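Local coordinates for decaprenyl diphosphate synthase (Rhodobacter capsulatus, PDB 3MZV), which probably elongates farnesyl diphosphate with isopentenyl diphosphate units, using magnesium, to make the long all-trans prenyl diphosphate precursor of quinone side chains, at residues 155-160 with 173-178. Sequence-based numbering, arbitrary orientation.
Sequences EVLQLT and LRVIRG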
loop_
_atom_site.group_PDB
_atom_site.type_symbol
_atom_site.label_atom_id
_atom_site.label_comp_id
_atom_site.label_asym_id
_atom_site.label_seq_id
_atom_site.Cartn_x
_atom_site.Cartn_y
_atom_site.Cartn_z
ATOM N N GLU B 155 0.574 -10.581 7.990
ATOM C CA GLU B 155 1.865 -10.051 8.389
ATOM C C GLU B 155 1.875 -9.401 9.773
ATOM O O GLU B 155 2.802 -9.582 10.541
ATOM C CB GLU B 155 2.392 -9.098 7.307
ATOM C CG GLU B 155 2.704 -9.903 6.012
ATOM C CD GLU B 155 3.383 -9.101 4.906
ATOM O OE1 GLU B 155 3.482 -7.864 5.025
ATOM O OE2 GLU B 155 3.827 -9.721 3.910
ATOM N N VAL B 156 0.836 -8.638 10.135
ATOM C CA VAL B 156 0.742 -8.138 11.502
ATOM C C VAL B 156 0.541 -9.280 12.522
ATOM O O VAL B 156 1.134 -9.273 13.633
ATOM C CB VAL B 156 -0.396 -7.134 11.645
ATOM C CG1 VAL B 156 -0.557 -6.708 13.098
ATOM C CG2 VAL B 156 -0.074 -5.920 10.791
ATOM N N LEU B 157 -0.298 -10.246 12.177
ATOM C CA LEU B 157 -0.434 -11.436 13.023
ATOM C C LEU B 157 0.906 -12.175 13.222
ATOM O O LEU B 157 1.210 -12.633 14.337
ATOM C CB LEU B 157 -1.478 -12.394 12.459
ATOM C CG LEU B 157 -1.812 -13.585 13.383
ATOM C CD1 LEU B 157 -2.136 -13.153 14.858
ATOM C CD2 LEU B 157 -2.952 -14.371 12.819
ATOM N N GLN B 158 1.701 -12.275 12.165
ATOM C CA GLN B 158 2.976 -12.954 12.229
ATOM C C GLN B 158 3.886 -12.269 13.256
ATOM O O GLN B 158 4.646 -12.954 13.967
ATOM C CB GLN B 158 3.654 -12.958 10.845
ATOM C CG GLN B 158 4.975 -13.696 10.804
ATOM C CD GLN B 158 5.526 -13.828 9.414
ATOM O OE1 GLN B 158 5.859 -14.927 8.962
ATOM N NE2 GLN B 158 5.606 -12.697 8.696
ATOM N N LEU B 159 3.820 -10.931 13.301
ATOM C CA LEU B 159 4.575 -10.144 14.279
ATOM C C LEU B 159 4.171 -10.406 15.728
ATOM O O LEU B 159 5.029 -10.502 16.582
ATOM C CB LEU B 159 4.422 -8.651 14.028
ATOM C CG LEU B 159 5.214 -8.100 12.862
ATOM C CD1 LEU B 159 4.835 -6.653 12.678
ATOM C CD2 LEU B 159 6.735 -8.284 13.083
ATOM N N THR B 160 2.877 -10.490 16.013
ATOM C CA THR B 160 2.417 -10.745 17.378
ATOM C C THR B 160 2.620 -12.201 17.771
ATOM O O THR B 160 2.870 -12.523 18.931
ATOM C CB THR B 160 0.927 -10.420 17.516
ATOM O OG1 THR B 160 0.189 -11.178 16.548
ATOM C CG2 THR B 160 0.707 -8.941 17.307
ATOM N N LEU B 173 -1.596 -21.422 11.079
ATOM C CA LEU B 173 -2.351 -21.622 9.838
ATOM C C LEU B 173 -2.998 -20.293 9.377
ATOM O O LEU B 173 -3.003 -19.979 8.212
ATOM C CB LEU B 173 -3.419 -22.697 10.005
ATOM C CG LEU B 173 -4.244 -22.894 8.735
ATOM C CD1 LEU B 173 -3.323 -23.283 7.529
ATOM C CD2 LEU B 173 -5.346 -23.937 8.946
ATOM N N ARG B 174 -3.488 -19.513 10.316
ATOM C CA ARG B 174 -4.044 -18.198 10.017
ATOM C C ARG B 174 -2.984 -17.256 9.451
ATOM O O ARG B 174 -3.256 -16.519 8.510
ATOM C CB ARG B 174 -4.672 -17.643 11.288
ATOM C CG ARG B 174 -5.525 -16.389 11.151
ATOM C CD ARG B 174 -6.764 -16.521 12.089
ATOM N NE ARG B 174 -6.500 -17.320 13.300
ATOM C CZ ARG B 174 -7.422 -17.997 14.001
ATOM N NH1 ARG B 174 -7.060 -18.680 15.093
ATOM N NH2 ARG B 174 -8.703 -17.999 13.640
ATOM N N VAL B 175 -1.774 -17.287 10.003
ATOM C CA VAL B 175 -0.699 -16.446 9.531
ATOM C C VAL B 175 -0.332 -16.835 8.122
ATOM O O VAL B 175 -0.173 -15.973 7.248
ATOM C CB VAL B 175 0.566 -16.555 10.401
ATOM C CG1 VAL B 175 1.797 -16.048 9.647
ATOM C CG2 VAL B 175 0.344 -15.853 11.774
ATOM N N ILE B 176 -0.160 -18.130 7.865
ATOM C CA ILE B 176 0.311 -18.487 6.557
ATOM C C ILE B 176 -0.810 -18.307 5.514
ATOM O O ILE B 176 -0.501 -17.993 4.381
ATOM C CB ILE B 176 0.983 -19.891 6.500
ATOM C CG1 ILE B 176 -0.008 -21.013 6.800
ATOM C CG2 ILE B 176 2.175 -19.903 7.478
ATOM C CD1 ILE B 176 0.649 -22.480 6.679
ATOM N N ARG B 177 -2.063 -18.530 5.913
ATOM C CA ARG B 177 -3.239 -18.363 5.040
ATOM C C ARG B 177 -3.366 -16.895 4.638
ATOM O O ARG B 177 -3.617 -16.576 3.478
ATOM C CB ARG B 177 -4.523 -18.888 5.724
ATOM C CG ARG B 177 -5.805 -18.853 4.883
ATOM C CD ARG B 177 -6.806 -19.839 5.460
ATOM N NE ARG B 177 -6.957 -21.114 4.775
ATOM C CZ ARG B 177 -7.358 -22.245 5.369
ATOM N NH1 ARG B 177 -7.516 -23.364 4.669
ATOM N NH2 ARG B 177 -7.582 -22.283 6.682
ATOM N N GLY B 178 -3.142 -15.986 5.580
ATOM C CA GLY B 178 -3.177 -14.561 5.277
ATOM C C GLY B 178 -1.998 -14.086 4.444
ATOM O O GLY B 178 -2.178 -13.483 3.386
#
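Leu157 and Val175 meet in a small apolar helix-helix contact, where the C-terminal end of helix 138-161 packs against the early turns of helix 169-194. The two segments run roughly antiparallel, at 148°, and their axes come within 8.6 Å. Val175 reaches in with both methyls, one to each of two neighbouring residues. Its CG2 sits 3.5 Å from Leu157 CG, while CG1 lies 3.8 Å from Gln158 CB. The valine's chi1 of 161° sets this division: CG1 falls anti to the backbone N and CG2 anti to the carbonyl carbon. Leu157 CD2 also lies 3.7 Å from Arg174 CG, on the aliphatic part of the arginine. Cutting Val175 back to an alanine would probably open a gap between the helices and leave Leu157 CG and Gln158 CB without their methyl partners. Gln158 touches the valine through its methylene root, with the two side chains nearly perpendicular; its OE1 hydrogen-bonds Lys179, one residue past the second segment. On the far side of helix 169-194, Ile176 packs on Ile214 and Ile218 of helix 199-224; on helix 138-161, Glu155 and Val156 rest on Leu119 of the second subunit. Successive helices packed antiparallel across a short connection are characteristic of the all-alpha isoprenoid synthase fold, to which the FPP/GGPP synthase family belongs.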